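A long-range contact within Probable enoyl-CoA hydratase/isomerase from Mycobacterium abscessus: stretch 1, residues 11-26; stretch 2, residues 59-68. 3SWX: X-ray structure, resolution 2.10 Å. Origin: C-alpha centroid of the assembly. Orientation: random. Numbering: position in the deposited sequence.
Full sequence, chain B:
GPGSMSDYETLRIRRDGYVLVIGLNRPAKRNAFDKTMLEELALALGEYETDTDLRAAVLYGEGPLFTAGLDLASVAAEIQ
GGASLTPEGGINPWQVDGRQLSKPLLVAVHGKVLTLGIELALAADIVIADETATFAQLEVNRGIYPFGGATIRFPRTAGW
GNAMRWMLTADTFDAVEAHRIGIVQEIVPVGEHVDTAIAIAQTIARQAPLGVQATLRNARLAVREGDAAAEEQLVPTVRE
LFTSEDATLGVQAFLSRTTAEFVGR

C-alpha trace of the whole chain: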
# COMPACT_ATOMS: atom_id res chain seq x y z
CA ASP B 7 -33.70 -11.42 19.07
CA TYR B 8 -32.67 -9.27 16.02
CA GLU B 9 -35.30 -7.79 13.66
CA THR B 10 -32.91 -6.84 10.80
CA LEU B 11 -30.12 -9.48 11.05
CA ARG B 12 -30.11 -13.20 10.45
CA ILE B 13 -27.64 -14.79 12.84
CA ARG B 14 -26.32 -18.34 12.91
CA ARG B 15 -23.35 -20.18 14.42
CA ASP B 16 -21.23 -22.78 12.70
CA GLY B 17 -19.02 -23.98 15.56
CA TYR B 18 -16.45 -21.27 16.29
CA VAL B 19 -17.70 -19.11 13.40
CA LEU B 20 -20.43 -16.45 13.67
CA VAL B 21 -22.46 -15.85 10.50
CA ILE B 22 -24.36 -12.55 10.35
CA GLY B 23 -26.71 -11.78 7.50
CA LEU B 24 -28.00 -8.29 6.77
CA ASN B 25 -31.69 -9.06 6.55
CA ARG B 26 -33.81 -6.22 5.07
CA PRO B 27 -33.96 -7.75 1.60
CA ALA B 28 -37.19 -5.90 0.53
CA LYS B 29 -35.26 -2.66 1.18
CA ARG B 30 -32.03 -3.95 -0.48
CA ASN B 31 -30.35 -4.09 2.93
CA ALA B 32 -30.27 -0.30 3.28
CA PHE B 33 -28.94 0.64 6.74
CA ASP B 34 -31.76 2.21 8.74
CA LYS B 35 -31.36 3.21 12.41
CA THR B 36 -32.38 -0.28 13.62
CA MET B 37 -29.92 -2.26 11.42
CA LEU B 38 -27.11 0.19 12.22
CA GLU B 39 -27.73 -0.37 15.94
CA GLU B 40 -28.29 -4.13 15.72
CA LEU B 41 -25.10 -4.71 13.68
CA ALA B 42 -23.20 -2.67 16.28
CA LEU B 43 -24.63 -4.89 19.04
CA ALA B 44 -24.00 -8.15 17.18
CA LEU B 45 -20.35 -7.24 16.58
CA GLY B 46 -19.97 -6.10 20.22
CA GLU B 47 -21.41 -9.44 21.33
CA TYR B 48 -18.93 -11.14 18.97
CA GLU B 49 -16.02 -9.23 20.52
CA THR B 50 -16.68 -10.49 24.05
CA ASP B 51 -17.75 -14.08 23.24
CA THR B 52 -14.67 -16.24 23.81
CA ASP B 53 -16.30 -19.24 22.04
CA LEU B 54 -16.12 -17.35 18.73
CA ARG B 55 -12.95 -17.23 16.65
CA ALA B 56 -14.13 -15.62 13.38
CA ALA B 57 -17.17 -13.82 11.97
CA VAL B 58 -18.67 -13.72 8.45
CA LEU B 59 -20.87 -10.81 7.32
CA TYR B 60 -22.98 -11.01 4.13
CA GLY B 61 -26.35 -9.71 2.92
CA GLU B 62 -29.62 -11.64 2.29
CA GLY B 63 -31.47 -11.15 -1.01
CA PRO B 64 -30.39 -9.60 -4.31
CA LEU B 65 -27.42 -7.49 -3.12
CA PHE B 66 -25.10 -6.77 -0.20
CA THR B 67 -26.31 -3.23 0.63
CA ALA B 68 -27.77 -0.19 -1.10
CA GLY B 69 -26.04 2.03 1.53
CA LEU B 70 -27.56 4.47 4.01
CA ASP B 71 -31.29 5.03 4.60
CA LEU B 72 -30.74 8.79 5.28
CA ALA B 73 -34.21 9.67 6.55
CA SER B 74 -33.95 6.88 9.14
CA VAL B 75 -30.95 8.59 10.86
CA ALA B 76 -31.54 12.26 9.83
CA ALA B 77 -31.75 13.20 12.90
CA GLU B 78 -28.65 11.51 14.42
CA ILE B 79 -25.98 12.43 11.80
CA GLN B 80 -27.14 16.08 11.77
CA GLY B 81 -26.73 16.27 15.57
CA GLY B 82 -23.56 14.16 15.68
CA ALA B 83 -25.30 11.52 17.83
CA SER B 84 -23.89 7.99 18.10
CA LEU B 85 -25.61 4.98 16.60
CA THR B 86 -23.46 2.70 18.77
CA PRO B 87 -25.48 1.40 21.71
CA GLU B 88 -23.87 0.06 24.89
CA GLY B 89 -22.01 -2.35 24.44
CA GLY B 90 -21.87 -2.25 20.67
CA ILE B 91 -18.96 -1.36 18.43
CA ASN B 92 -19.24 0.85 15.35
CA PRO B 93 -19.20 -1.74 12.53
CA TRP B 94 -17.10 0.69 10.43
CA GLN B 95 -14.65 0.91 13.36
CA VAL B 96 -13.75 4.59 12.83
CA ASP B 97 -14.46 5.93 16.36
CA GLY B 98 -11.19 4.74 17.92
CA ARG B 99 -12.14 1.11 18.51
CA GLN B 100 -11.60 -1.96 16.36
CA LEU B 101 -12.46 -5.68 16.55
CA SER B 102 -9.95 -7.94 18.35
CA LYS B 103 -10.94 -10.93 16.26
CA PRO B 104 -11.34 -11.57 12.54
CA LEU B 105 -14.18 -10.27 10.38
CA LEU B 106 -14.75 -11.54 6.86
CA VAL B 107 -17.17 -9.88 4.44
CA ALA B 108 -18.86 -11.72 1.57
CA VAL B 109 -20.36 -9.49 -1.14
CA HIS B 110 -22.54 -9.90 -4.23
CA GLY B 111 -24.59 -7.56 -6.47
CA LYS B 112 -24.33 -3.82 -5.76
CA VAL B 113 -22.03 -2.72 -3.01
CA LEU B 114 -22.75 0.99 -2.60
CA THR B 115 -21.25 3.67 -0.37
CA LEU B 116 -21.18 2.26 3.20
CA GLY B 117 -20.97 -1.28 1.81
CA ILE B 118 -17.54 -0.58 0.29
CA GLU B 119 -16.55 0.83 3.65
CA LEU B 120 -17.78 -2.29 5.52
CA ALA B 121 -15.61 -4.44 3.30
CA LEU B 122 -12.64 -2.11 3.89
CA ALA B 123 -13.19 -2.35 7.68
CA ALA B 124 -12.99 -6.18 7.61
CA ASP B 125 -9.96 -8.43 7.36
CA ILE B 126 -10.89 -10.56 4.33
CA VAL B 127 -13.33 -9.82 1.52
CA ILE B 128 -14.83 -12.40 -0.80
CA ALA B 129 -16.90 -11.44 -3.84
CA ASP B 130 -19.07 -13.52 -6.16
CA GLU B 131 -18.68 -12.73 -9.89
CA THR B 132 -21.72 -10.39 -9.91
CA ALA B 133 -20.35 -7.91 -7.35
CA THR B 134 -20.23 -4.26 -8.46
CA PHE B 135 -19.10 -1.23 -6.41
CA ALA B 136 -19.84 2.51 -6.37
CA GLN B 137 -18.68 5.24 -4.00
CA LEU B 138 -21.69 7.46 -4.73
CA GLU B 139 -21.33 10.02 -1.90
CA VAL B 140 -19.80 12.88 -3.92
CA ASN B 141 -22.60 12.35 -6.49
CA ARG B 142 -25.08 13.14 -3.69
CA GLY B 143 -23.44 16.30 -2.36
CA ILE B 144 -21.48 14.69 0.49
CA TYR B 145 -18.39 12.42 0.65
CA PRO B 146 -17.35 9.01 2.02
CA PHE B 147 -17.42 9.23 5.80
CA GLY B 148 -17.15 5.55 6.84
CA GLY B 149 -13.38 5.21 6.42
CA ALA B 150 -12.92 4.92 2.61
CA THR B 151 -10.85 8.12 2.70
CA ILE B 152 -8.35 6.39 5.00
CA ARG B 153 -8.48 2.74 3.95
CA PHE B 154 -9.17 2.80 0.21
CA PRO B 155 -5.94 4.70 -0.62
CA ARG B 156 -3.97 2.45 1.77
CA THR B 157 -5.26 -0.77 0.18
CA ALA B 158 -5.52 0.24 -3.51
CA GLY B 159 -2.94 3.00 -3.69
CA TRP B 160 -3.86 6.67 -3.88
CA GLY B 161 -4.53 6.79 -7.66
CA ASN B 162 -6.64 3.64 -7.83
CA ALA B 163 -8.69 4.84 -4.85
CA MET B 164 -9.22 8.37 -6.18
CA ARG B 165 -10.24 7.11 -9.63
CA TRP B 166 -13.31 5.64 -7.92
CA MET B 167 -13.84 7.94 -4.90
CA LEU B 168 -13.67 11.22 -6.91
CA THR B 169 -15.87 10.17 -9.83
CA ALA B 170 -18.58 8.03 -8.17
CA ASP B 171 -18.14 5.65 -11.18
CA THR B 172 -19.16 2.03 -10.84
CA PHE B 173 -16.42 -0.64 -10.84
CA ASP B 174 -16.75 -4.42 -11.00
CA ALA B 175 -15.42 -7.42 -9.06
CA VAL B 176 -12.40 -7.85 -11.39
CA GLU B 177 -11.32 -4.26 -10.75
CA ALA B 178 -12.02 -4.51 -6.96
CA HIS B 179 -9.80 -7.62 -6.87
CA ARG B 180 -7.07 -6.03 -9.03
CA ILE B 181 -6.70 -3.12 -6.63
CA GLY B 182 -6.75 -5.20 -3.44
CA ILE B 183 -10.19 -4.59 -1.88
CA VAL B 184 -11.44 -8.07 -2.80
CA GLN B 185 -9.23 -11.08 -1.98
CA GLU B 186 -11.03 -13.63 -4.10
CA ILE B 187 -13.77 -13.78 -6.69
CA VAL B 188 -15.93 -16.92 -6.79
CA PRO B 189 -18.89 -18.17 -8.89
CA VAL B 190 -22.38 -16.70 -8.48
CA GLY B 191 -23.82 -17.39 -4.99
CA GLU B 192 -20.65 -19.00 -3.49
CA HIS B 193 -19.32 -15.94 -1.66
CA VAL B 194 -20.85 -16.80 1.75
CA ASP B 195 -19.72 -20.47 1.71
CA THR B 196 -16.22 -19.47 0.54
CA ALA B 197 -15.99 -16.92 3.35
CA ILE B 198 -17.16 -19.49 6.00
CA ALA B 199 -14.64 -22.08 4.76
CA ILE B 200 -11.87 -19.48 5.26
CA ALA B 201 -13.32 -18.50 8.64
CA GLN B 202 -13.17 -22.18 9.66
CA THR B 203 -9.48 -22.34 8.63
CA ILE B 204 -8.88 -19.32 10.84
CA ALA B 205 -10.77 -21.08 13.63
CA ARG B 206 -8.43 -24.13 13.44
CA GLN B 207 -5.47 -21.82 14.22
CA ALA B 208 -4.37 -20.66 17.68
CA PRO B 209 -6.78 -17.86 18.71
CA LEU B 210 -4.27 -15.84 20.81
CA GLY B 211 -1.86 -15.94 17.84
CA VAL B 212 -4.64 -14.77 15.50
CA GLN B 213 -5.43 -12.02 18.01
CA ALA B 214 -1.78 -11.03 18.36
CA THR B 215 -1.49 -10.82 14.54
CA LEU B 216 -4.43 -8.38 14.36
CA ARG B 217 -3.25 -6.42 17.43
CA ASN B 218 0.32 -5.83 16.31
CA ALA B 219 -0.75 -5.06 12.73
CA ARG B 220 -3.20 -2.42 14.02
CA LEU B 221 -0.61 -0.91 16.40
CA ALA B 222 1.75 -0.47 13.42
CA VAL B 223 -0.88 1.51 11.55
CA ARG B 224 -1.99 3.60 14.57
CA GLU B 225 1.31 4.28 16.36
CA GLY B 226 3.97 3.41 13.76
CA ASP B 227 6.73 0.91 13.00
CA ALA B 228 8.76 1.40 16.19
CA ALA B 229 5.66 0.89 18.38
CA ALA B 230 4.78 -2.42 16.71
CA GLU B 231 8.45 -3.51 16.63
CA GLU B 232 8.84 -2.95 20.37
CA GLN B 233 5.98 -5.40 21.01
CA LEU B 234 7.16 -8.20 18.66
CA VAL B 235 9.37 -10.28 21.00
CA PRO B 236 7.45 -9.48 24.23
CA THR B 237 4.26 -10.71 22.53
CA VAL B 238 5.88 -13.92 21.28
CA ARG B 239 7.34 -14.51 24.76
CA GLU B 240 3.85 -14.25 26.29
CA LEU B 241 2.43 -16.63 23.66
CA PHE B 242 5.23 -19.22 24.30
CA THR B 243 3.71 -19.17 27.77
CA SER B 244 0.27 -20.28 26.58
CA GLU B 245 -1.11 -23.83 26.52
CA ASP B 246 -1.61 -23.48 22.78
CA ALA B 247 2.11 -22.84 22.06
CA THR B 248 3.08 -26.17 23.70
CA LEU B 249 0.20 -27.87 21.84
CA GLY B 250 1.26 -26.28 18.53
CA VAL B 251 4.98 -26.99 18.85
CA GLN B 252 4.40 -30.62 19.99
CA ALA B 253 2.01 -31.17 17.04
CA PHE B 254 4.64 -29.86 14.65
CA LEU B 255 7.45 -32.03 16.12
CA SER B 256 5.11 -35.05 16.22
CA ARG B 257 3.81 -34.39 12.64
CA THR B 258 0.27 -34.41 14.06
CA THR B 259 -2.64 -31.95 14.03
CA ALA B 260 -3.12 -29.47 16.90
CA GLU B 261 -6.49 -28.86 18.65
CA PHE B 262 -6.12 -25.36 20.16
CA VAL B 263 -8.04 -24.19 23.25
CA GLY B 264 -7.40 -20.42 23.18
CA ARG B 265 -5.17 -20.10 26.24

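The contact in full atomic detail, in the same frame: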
# COMPACT_ATOMS: atom_id res chain seq x y z
N LEU B 11 -31.24 -8.58 11.34
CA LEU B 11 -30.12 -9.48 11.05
C LEU B 11 -30.52 -10.94 11.21
O LEU B 11 -31.27 -11.29 12.11
CB LEU B 11 -28.96 -9.23 12.01
CG LEU B 11 -28.53 -7.79 12.16
CD1 LEU B 11 -27.53 -7.69 13.32
CD2 LEU B 11 -27.94 -7.35 10.85
N ARG B 12 -29.98 -11.78 10.33
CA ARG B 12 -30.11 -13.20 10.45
C ARG B 12 -28.79 -13.75 10.99
O ARG B 12 -27.74 -13.65 10.33
CB ARG B 12 -30.41 -13.82 9.08
CG ARG B 12 -30.57 -15.33 9.14
CD ARG B 12 -30.46 -15.93 7.76
NE ARG B 12 -30.75 -17.36 7.78
CZ ARG B 12 -30.74 -18.15 6.72
NH1 ARG B 12 -30.47 -17.66 5.51
NH2 ARG B 12 -31.00 -19.44 6.85
N ILE B 13 -28.84 -14.32 12.19
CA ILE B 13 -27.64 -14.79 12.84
C ILE B 13 -27.65 -16.31 13.00
O ILE B 13 -28.64 -16.90 13.42
CB ILE B 13 -27.46 -14.08 14.20
CG1 ILE B 13 -27.09 -12.60 13.94
CG2 ILE B 13 -26.39 -14.80 15.05
CD1 ILE B 13 -26.25 -11.95 15.00
N ARG B 14 -26.52 -16.93 12.67
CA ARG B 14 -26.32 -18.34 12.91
C ARG B 14 -24.91 -18.56 13.38
O ARG B 14 -24.04 -17.69 13.17
CB ARG B 14 -26.54 -19.15 11.62
CG ARG B 14 -27.92 -19.04 11.00
CD ARG B 14 -27.93 -19.61 9.61
NE ARG B 14 -27.49 -18.63 8.61
CZ ARG B 14 -27.19 -18.92 7.34
NH1 ARG B 14 -27.24 -20.16 6.89
NH2 ARG B 14 -26.81 -17.95 6.52
N ARG B 15 -24.68 -19.73 14.00
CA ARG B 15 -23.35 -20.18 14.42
C ARG B 15 -23.00 -21.50 13.76
O ARG B 15 -23.81 -22.42 13.74
CB ARG B 15 -23.32 -20.45 15.91
CG ARG B 15 -23.28 -19.27 16.78
CD ARG B 15 -22.80 -19.70 18.15
NE ARG B 15 -22.84 -18.60 19.10
CZ ARG B 15 -22.09 -18.52 20.20
NH1 ARG B 15 -21.19 -19.46 20.50
NH2 ARG B 15 -22.22 -17.47 20.98
N ASP B 16 -21.78 -21.58 13.26
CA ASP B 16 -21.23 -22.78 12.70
C ASP B 16 -19.95 -23.04 13.48
O ASP B 16 -18.84 -22.61 13.09
CB ASP B 16 -20.97 -22.56 11.20
CG ASP B 16 -20.43 -23.78 10.49
OD1 ASP B 16 -20.41 -24.88 11.09
OD2 ASP B 16 -20.04 -23.63 9.31
N GLY B 17 -20.12 -23.71 14.62
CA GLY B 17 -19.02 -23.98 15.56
C GLY B 17 -18.43 -22.70 16.12
O GLY B 17 -19.11 -21.91 16.75
N TYR B 18 -17.16 -22.48 15.85
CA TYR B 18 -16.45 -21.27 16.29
C TYR B 18 -16.72 -20.04 15.40
O TYR B 18 -16.20 -18.96 15.66
CB TYR B 18 -14.95 -21.52 16.29
CG TYR B 18 -14.45 -22.61 17.21
CD1 TYR B 18 -14.62 -22.50 18.57
CD2 TYR B 18 -13.77 -23.71 16.72
CE1 TYR B 18 -14.13 -23.48 19.44
CE2 TYR B 18 -13.28 -24.71 17.58
CZ TYR B 18 -13.46 -24.58 18.94
OH TYR B 18 -12.98 -25.56 19.78
N VAL B 19 -17.51 -20.20 14.35
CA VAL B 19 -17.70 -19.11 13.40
C VAL B 19 -19.10 -18.51 13.53
O VAL B 19 -20.08 -19.24 13.48
CB VAL B 19 -17.49 -19.59 11.95
CG1 VAL B 19 -17.83 -18.48 10.95
CG2 VAL B 19 -16.07 -20.07 11.76
N LEU B 20 -19.17 -17.19 13.69
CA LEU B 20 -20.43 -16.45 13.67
C LEU B 20 -20.77 -16.01 12.25
O LEU B 20 -19.89 -15.50 11.53
CB LEU B 20 -20.35 -15.21 14.54
CG LEU B 20 -21.67 -14.51 14.89
CD1 LEU B 20 -22.49 -15.40 15.79
CD2 LEU B 20 -21.38 -13.19 15.61
N VAL B 21 -22.01 -16.23 11.84
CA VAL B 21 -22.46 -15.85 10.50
C VAL B 21 -23.62 -14.86 10.64
O VAL B 21 -24.69 -15.20 11.13
CB VAL B 21 -22.89 -17.11 9.67
CG1 VAL B 21 -23.28 -16.73 8.25
CG2 VAL B 21 -21.76 -18.14 9.61
N ILE B 22 -23.39 -13.62 10.21
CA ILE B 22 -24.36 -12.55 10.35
C ILE B 22 -24.81 -12.14 8.98
O ILE B 22 -23.97 -11.80 8.12
CB ILE B 22 -23.74 -11.30 11.00
CG1 ILE B 22 -23.14 -11.64 12.38
CG2 ILE B 22 -24.78 -10.15 11.09
CD1 ILE B 22 -22.15 -10.56 12.90
N GLY B 23 -26.12 -12.17 8.77
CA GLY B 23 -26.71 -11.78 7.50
C GLY B 23 -27.51 -10.49 7.64
O GLY B 23 -28.42 -10.42 8.47
N LEU B 24 -27.15 -9.47 6.87
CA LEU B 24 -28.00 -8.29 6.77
C LEU B 24 -29.33 -8.79 6.23
O LEU B 24 -29.38 -9.51 5.22
CB LEU B 24 -27.40 -7.22 5.86
CG LEU B 24 -25.97 -6.72 6.16
CD1 LEU B 24 -25.57 -5.66 5.13
CD2 LEU B 24 -25.82 -6.19 7.61
N ASN B 25 -30.41 -8.44 6.89
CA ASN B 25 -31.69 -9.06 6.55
C ASN B 25 -32.84 -8.07 6.40
O ASN B 25 -33.86 -8.20 7.06
CB ASN B 25 -32.02 -10.18 7.57
CG ASN B 25 -33.16 -11.07 7.10
OD1 ASN B 25 -33.41 -11.19 5.90
ND2 ASN B 25 -33.88 -11.67 8.04
N ARG B 26 -32.69 -7.09 5.50
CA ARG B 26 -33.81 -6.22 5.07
C ARG B 26 -33.92 -6.29 3.56
O ARG B 26 -33.85 -5.27 2.85
CB ARG B 26 -33.62 -4.78 5.54
CG ARG B 26 -33.39 -4.63 7.05
CD ARG B 26 -33.26 -3.18 7.47
NE ARG B 26 -34.50 -2.45 7.23
CZ ARG B 26 -34.63 -1.30 6.56
NH1 ARG B 26 -33.58 -0.67 6.03
NH2 ARG B 26 -35.84 -0.76 6.42
N LEU B 59 -19.79 -11.75 7.54
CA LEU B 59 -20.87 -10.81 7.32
C LEU B 59 -21.19 -10.78 5.82
O LEU B 59 -20.29 -10.64 4.99
CB LEU B 59 -20.47 -9.41 7.79
CG LEU B 59 -21.47 -8.26 7.54
CD1 LEU B 59 -22.80 -8.51 8.23
CD2 LEU B 59 -20.84 -6.95 8.02
N TYR B 60 -22.48 -10.98 5.50
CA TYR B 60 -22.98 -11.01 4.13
C TYR B 60 -24.35 -10.34 4.16
O TYR B 60 -24.80 -9.90 5.23
CB TYR B 60 -23.07 -12.46 3.61
CG TYR B 60 -24.21 -13.22 4.24
CD1 TYR B 60 -24.10 -13.68 5.56
CD2 TYR B 60 -25.40 -13.44 3.55
CE1 TYR B 60 -25.14 -14.34 6.15
CE2 TYR B 60 -26.44 -14.10 4.13
CZ TYR B 60 -26.31 -14.55 5.44
OH TYR B 60 -27.35 -15.21 6.04
N GLY B 61 -24.99 -10.24 3.00
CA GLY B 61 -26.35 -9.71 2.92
C GLY B 61 -27.33 -10.71 2.32
O GLY B 61 -26.98 -11.37 1.37
N GLU B 62 -28.54 -10.81 2.88
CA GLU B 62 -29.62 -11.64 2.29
C GLU B 62 -30.22 -10.93 1.08
O GLU B 62 -30.16 -9.71 0.97
CB GLU B 62 -30.72 -11.92 3.32
CG GLU B 62 -30.33 -12.91 4.45
CD GLU B 62 -30.38 -14.37 4.00
OE1 GLU B 62 -31.26 -14.71 3.19
OE2 GLU B 62 -29.53 -15.19 4.45
N GLY B 63 -30.80 -11.70 0.16
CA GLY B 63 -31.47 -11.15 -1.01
C GLY B 63 -30.57 -10.74 -2.17
O GLY B 63 -29.42 -11.21 -2.29
N PRO B 64 -31.07 -9.85 -3.04
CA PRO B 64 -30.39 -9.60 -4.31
C PRO B 64 -28.99 -8.95 -4.24
O PRO B 64 -28.16 -9.21 -5.12
CB PRO B 64 -31.36 -8.70 -5.09
CG PRO B 64 -32.54 -8.49 -4.21
CD PRO B 64 -32.44 -9.33 -3.01
N LEU B 65 -28.71 -8.15 -3.21
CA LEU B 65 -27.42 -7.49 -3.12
C LEU B 65 -26.97 -7.23 -1.68
O LEU B 65 -27.76 -7.34 -0.74
CB LEU B 65 -27.44 -6.21 -3.94
CG LEU B 65 -28.51 -5.19 -3.55
CD1 LEU B 65 -28.01 -4.27 -2.45
CD2 LEU B 65 -28.92 -4.38 -4.79
N PHE B 66 -25.69 -6.89 -1.52
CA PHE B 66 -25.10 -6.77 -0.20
C PHE B 66 -25.72 -5.60 0.58
O PHE B 66 -26.26 -5.82 1.67
CB PHE B 66 -23.58 -6.64 -0.32
CG PHE B 66 -22.88 -6.45 0.99
CD1 PHE B 66 -22.98 -7.41 1.98
CD2 PHE B 66 -22.12 -5.31 1.23
CE1 PHE B 66 -22.33 -7.23 3.21
CE2 PHE B 66 -21.46 -5.14 2.44
CZ PHE B 66 -21.57 -6.08 3.43
N THR B 67 -25.64 -4.39 0.03
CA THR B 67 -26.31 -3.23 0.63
C THR B 67 -26.42 -2.07 -0.35
O THR B 67 -25.50 -1.79 -1.11
CB THR B 67 -25.65 -2.71 1.94
OG1 THR B 67 -26.37 -1.56 2.42
CG2 THR B 67 -24.18 -2.32 1.72
N ALA B 68 -27.56 -1.40 -0.31
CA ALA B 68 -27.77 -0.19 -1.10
C ALA B 68 -27.23 1.06 -0.38
O ALA B 68 -27.34 2.17 -0.90
CB ALA B 68 -29.24 -0.03 -1.41
O HOH W 1 -26.73 -15.88 9.22

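The most unusual feature of this contact is a glycine packed under a tyrosine ring. Gly-23 CA lies over one face of the Tyr-60 ring, 3.7 Å from the ring centroid, and its nearest ring atom is Tyr-60 CE1 at 3.3 Å. This is a CH-pi contact. The ring can lie this close because Gly-23 has no side chain. A CB built on Gly-23 would fall 2.5 Å from Tyr-60 OH, which is a clash.

The ring reaches across its own strand pairing and carries its hydroxyl to a charged cluster. Tyr-60 OH donates to Glu-62 OE2 at 2.7 Å and accepts from Arg-14 NH2 at 2.8 Å. Glu-62 OE2 also accepts from Arg-12 NH1 at 2.8 Å. That pair is a salt bridge, and the oxygen lies near the guanidinium plane, where the N-H groups point. Arg-14 stands differently toward the same carboxylate. Arg-14 NH2 is 4.4 Å from Glu-62 OE2, and the oxygen is well out of the guanidinium plane, so only the charges are near each other. The tyrosine hydroxyl therefore links Arg-14 to Glu-62.

Water 1 sits beside this cluster. It donates to Arg-12 O at 2.7 Å and to Val-21 O at 2.9 Å, and it accepts from Arg-14 NE at 2.9 Å. Its bond to Tyr-60 OH, at 3.3 Å, is weak.

Beneath the side chains is a parallel strand pairing. Ile-22 pairs with Leu-59, Gly-23 with Tyr-60, and Leu-24 with Gly-61. Tyr-60 N donates to Ile-22 O at 3.1 Å. Leu-24 N donates to Tyr-60 O at 2.9 Å. Glu-62 N donates to Leu-24 O at 2.8 Å, continuing the ladder just past the strand that ends at Gly-61. Strand 19-24 is also paired with strand 11-16 through a hairpin, closed by a type II' turn from Asp-16 to Val-19. This pairing places Arg-12 and Arg-14 within reach of stretch 2.

Val-21 joins the tyrosine side of the sheet, with CG1 3.7 Å from Tyr-60 CE1. The other face, carrying Ile-22, Leu-24 and Leu-59, is apolar. Leu-59 CD1 touches both Ile-22 CG2 at 3.8 Å and Leu-24 CD2 at 3.9 Å. Leu-24 is the most covered residue of the contact. Leu-24 CD1 lies over one face of the Phe-66 ring, 4.1 Å from Phe-66 CE1, and is 3.5 Å from Phe-66 O. Gly-61 leaves room for the returning chain, since a CB there would clash with Phe-66 O at 2.6 Å.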